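Local coordinates for putative esterase/lipase/thioesterase (Silicibacter sp., PDB 2PBL), which probably hydrolyses ester or thioester bonds, as a putative esterase, lipase or thioesterase of the alpha/beta-hydrolase fold, at residues G129-V143 with R159-L172. Sequence-based numbering, arbitrary orientation.
Sequences GPIVLAGHSAGGHLV and RIRNVVPISPLSDL
Arg159 grips the carbonyl of Gly129 side-on where the parallel strands 131-136 and 160-166 begin. Its NE lies 3.0 Å and its NH2 2.8 Å from Gly129 O, which sits in the guanidinium plane with a lone pair toward NH2. A bend at chi3 (64°) turns the guanidinium back over Ile131, whose CD1 rests on one face, 3.8 Å above the plane. NH1 bonds to Ala124 O and NH2 to Ile127 O; an alanine in place of Arg159 would probably leave all three carbonyls without these donors and uncover the end of Ile131.

The strands run on as a mostly regular ladder, its rung from Gly135 N to Val164 O weak, closed by Ser137 N bonding to Ile166 O at 2.9 Å. On one face the side chains of Leu133 and Ile160 cross at about a right angle, CD1 to CD1, and Val143 from helix 138-145 slides past Val163, CG2 to CG1 4.0 Å. On the other, Asn162 lies alongside Val132, its ND2 3.4 Å from CG1 and bonded to Ile260 O and Ala262 O. Past the strands, Leu169 O, with no hydrogen-bond partner modelled, meets carbon at the His141 ring edge (CB 3.3 Å).

Ser137, in the G-x-S-x-G run Gly135 to Gly139, has strained backbone angles (phi 67°, psi -119°), consistent with the nucleophile elbow that alpha/beta hydrolases place after a central parallel strand. Its OG bonds to His242 NE2, which with Glu215 is consistent with a Ser-His-Glu triad. The parallel pairing thus sets Ser137 beside Ser167, whose OG bonds to Glu215 OE2, a second-shell partner of the probable acid.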
loop_
_atom_site.group_PDB
_atom_site.type_symbol
_atom_site.label_atom_id
_atom_site.label_comp_id
_atom_site.label_asym_id
_atom_site.label_seq_id
_atom_site.Cartn_x
_atom_site.Cartn_y
_atom_site.Cartn_z
ATOM N N GLY A 129 -15.578 -10.765 -7.308
ATOM C CA GLY A 129 -14.471 -11.601 -7.696
ATOM C C GLY A 129 -13.377 -11.650 -6.655
ATOM O O GLY A 129 -13.537 -11.080 -5.582
ATOM N N PRO A 130 -12.234 -12.296 -6.984
ATOM C CA PRO A 130 -11.160 -12.300 -6.060
ATOM C C PRO A 130 -10.605 -10.880 -5.820
ATOM O O PRO A 130 -10.725 -9.981 -6.661
ATOM C CB PRO A 130 -10.121 -13.179 -6.735
ATOM C CG PRO A 130 -10.376 -13.002 -8.174
ATOM C CD PRO A 130 -11.871 -13.026 -8.224
ATOM N N ILE A 131 -9.967 -10.731 -4.678
ATOM C CA ILE A 131 -9.372 -9.479 -4.297
ATOM C C ILE A 131 -7.862 -9.671 -4.140
ATOM O O ILE A 131 -7.426 -10.644 -3.533
ATOM C CB ILE A 131 -9.934 -9.015 -2.943
ATOM C CG1 ILE A 131 -11.447 -8.812 -3.069
ATOM C CG2 ILE A 131 -9.151 -7.762 -2.479
ATOM C CD1 ILE A 131 -12.163 -8.450 -1.787
ATOM N N VAL A 132 -7.100 -8.737 -4.712
ATOM C CA VAL A 132 -5.641 -8.694 -4.558
ATOM C C VAL A 132 -5.289 -7.309 -3.998
ATOM O O VAL A 132 -5.886 -6.290 -4.368
ATOM C CB VAL A 132 -4.839 -9.080 -5.826
ATOM C CG1 VAL A 132 -5.060 -10.583 -6.185
ATOM C CG2 VAL A 132 -5.139 -8.131 -7.038
ATOM N N LEU A 133 -4.316 -7.301 -3.094
ATOM C CA LEU A 133 -3.889 -6.119 -2.404
ATOM C C LEU A 133 -2.435 -5.849 -2.641
ATOM O O LEU A 133 -1.628 -6.767 -2.559
ATOM C CB LEU A 133 -4.063 -6.320 -0.883
ATOM C CG LEU A 133 -5.479 -6.568 -0.316
ATOM C CD1 LEU A 133 -5.467 -6.613 1.203
ATOM C CD2 LEU A 133 -6.479 -5.544 -0.860
ATOM N N ALA A 134 -2.095 -4.591 -2.922
ATOM C CA ALA A 134 -0.687 -4.185 -2.893
ATOM C C ALA A 134 -0.637 -2.804 -2.267
ATOM O O ALA A 134 -1.608 -2.055 -2.294
ATOM C CB ALA A 134 -0.043 -4.177 -4.264
ATOM N N GLY A 135 0.500 -2.484 -1.711
ATOM C CA GLY A 135 0.669 -1.213 -1.027
ATOM C C GLY A 135 2.140 -0.930 -0.808
ATOM O O GLY A 135 2.941 -1.852 -0.574
ATOM N N HIS A 136 2.477 0.356 -0.873
ATOM C CA HIS A 136 3.857 0.791 -0.824
ATOM C C HIS A 136 4.230 1.480 0.474
ATOM O O HIS A 136 3.551 2.437 0.888
ATOM C CB HIS A 136 4.061 1.714 -2.031
ATOM C CG HIS A 136 5.418 2.341 -2.125
ATOM N ND1 HIS A 136 5.587 3.696 -2.282
ATOM C CD2 HIS A 136 6.657 1.801 -2.112
ATOM C CE1 HIS A 136 6.876 3.971 -2.358
ATOM N NE2 HIS A 136 7.551 2.844 -2.231
ATOM N N SER A 137 5.260 0.972 1.141
ATOM C CA SER A 137 5.814 1.651 2.313
ATOM C C SER A 137 4.755 1.614 3.453
ATOM O O SER A 137 4.379 0.481 3.875
ATOM C CB SER A 137 6.319 3.027 1.877
ATOM O OG SER A 137 7.256 3.569 2.817
ATOM N N ALA A 138 4.281 2.757 3.941
ATOM C CA ALA A 138 3.165 2.775 4.920
ATOM C C ALA A 138 1.976 1.974 4.372
ATOM O O ALA A 138 1.200 1.344 5.141
ATOM C CB ALA A 138 2.715 4.207 5.210
ATOM N N GLY A 139 1.789 2.046 3.059
ATOM C CA GLY A 139 0.708 1.302 2.373
ATOM C C GLY A 139 0.946 -0.175 2.375
ATOM O O GLY A 139 -0.001 -0.981 2.330
ATOM N N GLY A 140 2.218 -0.562 2.408
ATOM C CA GLY A 140 2.593 -1.974 2.447
ATOM C C GLY A 140 2.222 -2.454 3.838
ATOM O O GLY A 140 1.742 -3.580 4.013
ATOM N N HIS A 141 2.477 -1.609 4.826
ATOM C CA HIS A 141 2.048 -1.893 6.187
ATOM C C HIS A 141 0.537 -2.080 6.234
ATOM O O HIS A 141 0.006 -3.085 6.769
ATOM C CB HIS A 141 2.467 -0.768 7.110
ATOM C CG HIS A 141 1.709 -0.756 8.399
ATOM N ND1 HIS A 141 0.516 -0.092 8.527
ATOM C CD2 HIS A 141 1.950 -1.361 9.585
ATOM C CE1 HIS A 141 0.034 -0.310 9.738
ATOM N NE2 HIS A 141 0.893 -1.065 10.410
ATOM N N LEU A 142 -0.176 -1.160 5.625
ATOM C CA LEU A 142 -1.640 -1.185 5.695
ATOM C C LEU A 142 -2.261 -2.402 4.975
ATOM O O LEU A 142 -3.222 -3.011 5.454
ATOM C CB LEU A 142 -2.181 0.122 5.138
ATOM C CG LEU A 142 -1.859 1.390 5.956
ATOM C CD1 LEU A 142 -2.076 2.651 5.115
ATOM C CD2 LEU A 142 -2.690 1.380 7.294
ATOM N N VAL A 143 -1.707 -2.801 3.831
ATOM C CA VAL A 143 -2.261 -3.993 3.180
ATOM C C VAL A 143 -1.934 -5.263 3.973
ATOM O O VAL A 143 -2.744 -6.168 4.010
ATOM C CB VAL A 143 -1.933 -4.141 1.663
ATOM C CG1 VAL A 143 -2.608 -3.034 0.857
ATOM C CG2 VAL A 143 -0.434 -4.245 1.395
ATOM N N ARG A 159 -12.057 -13.654 0.386
ATOM C CA ARG A 159 -11.832 -13.401 -1.052
ATOM C C ARG A 159 -10.437 -12.936 -1.375
ATOM O O ARG A 159 -10.061 -12.887 -2.574
ATOM C CB ARG A 159 -12.786 -12.341 -1.534
ATOM C CG ARG A 159 -14.266 -12.744 -1.569
ATOM C CD ARG A 159 -15.141 -11.540 -1.701
ATOM N NE ARG A 159 -14.929 -10.845 -2.977
ATOM C CZ ARG A 159 -15.501 -9.700 -3.294
ATOM N NH1 ARG A 159 -16.353 -9.121 -2.480
ATOM N NH2 ARG A 159 -15.256 -9.133 -4.459
ATOM N N ILE A 160 -9.628 -12.612 -0.345
ATOM C CA ILE A 160 -8.287 -12.099 -0.674
ATOM C C ILE A 160 -7.436 -13.263 -1.186
ATOM O O ILE A 160 -7.228 -14.267 -0.486
ATOM C CB ILE A 160 -7.609 -11.429 0.499
ATOM C CG1 ILE A 160 -8.370 -10.173 0.914
ATOM C CG2 ILE A 160 -6.142 -11.041 0.163
ATOM C CD1 ILE A 160 -7.853 -9.608 2.233
ATOM N N ARG A 161 -6.893 -13.087 -2.388
ATOM C CA ARG A 161 -6.101 -14.111 -3.060
ATOM C C ARG A 161 -4.610 -13.907 -2.880
ATOM O O ARG A 161 -3.893 -14.846 -2.575
ATOM C CB ARG A 161 -6.478 -14.157 -4.554
ATOM C CG ARG A 161 -5.639 -15.074 -5.396
ATOM C CD ARG A 161 -6.223 -15.361 -6.738
ATOM N NE ARG A 161 -5.294 -16.116 -7.588
ATOM C CZ ARG A 161 -5.144 -17.440 -7.518
ATOM N NH1 ARG A 161 -5.789 -18.153 -6.607
ATOM N NH2 ARG A 161 -4.280 -18.046 -8.311
ATOM N N ASN A 162 -4.161 -12.677 -3.072
ATOM C CA ASN A 162 -2.731 -12.318 -3.005
ATOM C C ASN A 162 -2.588 -11.008 -2.239
ATOM O O ASN A 162 -3.429 -10.085 -2.354
ATOM C CB ASN A 162 -2.108 -12.019 -4.404
ATOM C CG ASN A 162 -2.244 -13.142 -5.437
ATOM O OD1 ASN A 162 -2.065 -14.286 -5.120
ATOM N ND2 ASN A 162 -2.508 -12.778 -6.784
ATOM N N VAL A 163 -1.508 -10.904 -1.469
ATOM C CA VAL A 163 -1.127 -9.658 -0.810
ATOM C C VAL A 163 0.353 -9.431 -1.111
ATOM O O VAL A 163 1.200 -10.277 -0.758
ATOM C CB VAL A 163 -1.374 -9.623 0.719
ATOM C CG1 VAL A 163 -0.954 -8.257 1.238
ATOM C CG2 VAL A 163 -2.828 -9.859 1.025
ATOM N N VAL A 164 0.641 -8.267 -1.714
ATOM C CA VAL A 164 2.005 -7.868 -2.141
ATOM C C VAL A 164 2.367 -6.511 -1.553
ATOM O O VAL A 164 2.131 -5.458 -2.178
ATOM C CB VAL A 164 2.178 -7.845 -3.691
ATOM C CG1 VAL A 164 3.645 -7.552 -4.077
ATOM C CG2 VAL A 164 1.735 -9.162 -4.281
ATOM N N PRO A 165 2.944 -6.517 -0.338
ATOM C CA PRO A 165 3.442 -5.292 0.311
ATOM C C PRO A 165 4.771 -4.948 -0.299
ATOM O O PRO A 165 5.673 -5.798 -0.336
ATOM C CB PRO A 165 3.680 -5.748 1.758
ATOM C CG PRO A 165 2.958 -7.041 1.893
ATOM C CD PRO A 165 3.101 -7.670 0.586
ATOM N N ILE A 166 4.841 -3.758 -0.882
ATOM C CA ILE A 166 5.990 -3.321 -1.593
ATOM C C ILE A 166 6.755 -2.410 -0.627
ATOM O O ILE A 166 6.245 -1.359 -0.210
ATOM C CB ILE A 166 5.573 -2.550 -2.846
ATOM C CG1 ILE A 166 4.651 -3.412 -3.749
ATOM C CG2 ILE A 166 6.810 -2.091 -3.563
ATOM C CD1 ILE A 166 3.874 -2.551 -4.882
ATOM N N SER A 167 7.961 -2.824 -0.250
ATOM C CA SER A 167 8.790 -2.049 0.662
ATOM C C SER A 167 8.003 -1.700 1.928
ATOM O O SER A 167 7.932 -0.537 2.344
ATOM C CB SER A 167 9.267 -0.796 -0.053
ATOM O OG SER A 167 9.747 -1.129 -1.363
ATOM N N PRO A 168 7.440 -2.734 2.596
ATOM C CA PRO A 168 6.619 -2.468 3.762
ATOM C C PRO A 168 7.353 -2.099 5.077
ATOM O O PRO A 168 8.542 -2.405 5.290
ATOM C CB PRO A 168 5.951 -3.826 4.008
ATOM C CG PRO A 168 7.032 -4.816 3.558
ATOM C CD PRO A 168 7.513 -4.176 2.276
ATOM N N LEU A 169 6.620 -1.416 5.930
ATOM C CA LEU A 169 7.008 -1.289 7.336
ATOM C C LEU A 169 6.301 -2.441 8.058
ATOM O O LEU A 169 5.052 -2.413 8.196
ATOM C CB LEU A 169 6.579 0.058 7.882
ATOM C CG LEU A 169 7.452 1.072 7.102
ATOM C CD1 LEU A 169 6.805 2.355 6.764
ATOM C CD2 LEU A 169 8.754 1.255 7.884
ATOM N N SER A 170 7.074 -3.401 8.580
ATOM C CA SER A 170 6.520 -4.596 9.225
ATOM C C SER A 170 6.629 -4.637 10.740
ATOM O O SER A 170 5.887 -5.379 11.417
ATOM C CB SER A 170 7.156 -5.844 8.638
ATOM O OG SER A 170 8.539 -5.886 8.915
ATOM N N ASP A 171 7.559 -3.829 11.252
ATOM C CA ASP A 171 7.819 -3.731 12.653
ATOM C C ASP A 171 7.873 -2.241 12.878
ATOM O O ASP A 171 8.743 -1.534 12.316
ATOM C CB ASP A 171 9.143 -4.421 12.958
ATOM C CG ASP A 171 9.435 -4.498 14.452
ATOM O OD1 ASP A 171 8.768 -3.815 15.255
ATOM O OD2 ASP A 171 10.355 -5.237 14.805
ATOM N N LEU A 172 6.887 -1.723 13.603
ATOM C CA LEU A 172 6.883 -0.300 13.877
ATOM C C LEU A 172 7.729 0.130 15.087
ATOM O O LEU A 172 7.905 1.320 15.293
ATOM C CB LEU A 172 5.453 0.186 14.050
ATOM C CG LEU A 172 4.488 -0.146 12.892
ATOM C CD1 LEU A 172 3.153 0.649 13.112
ATOM C CD2 LEU A 172 5.050 0.144 11.530
#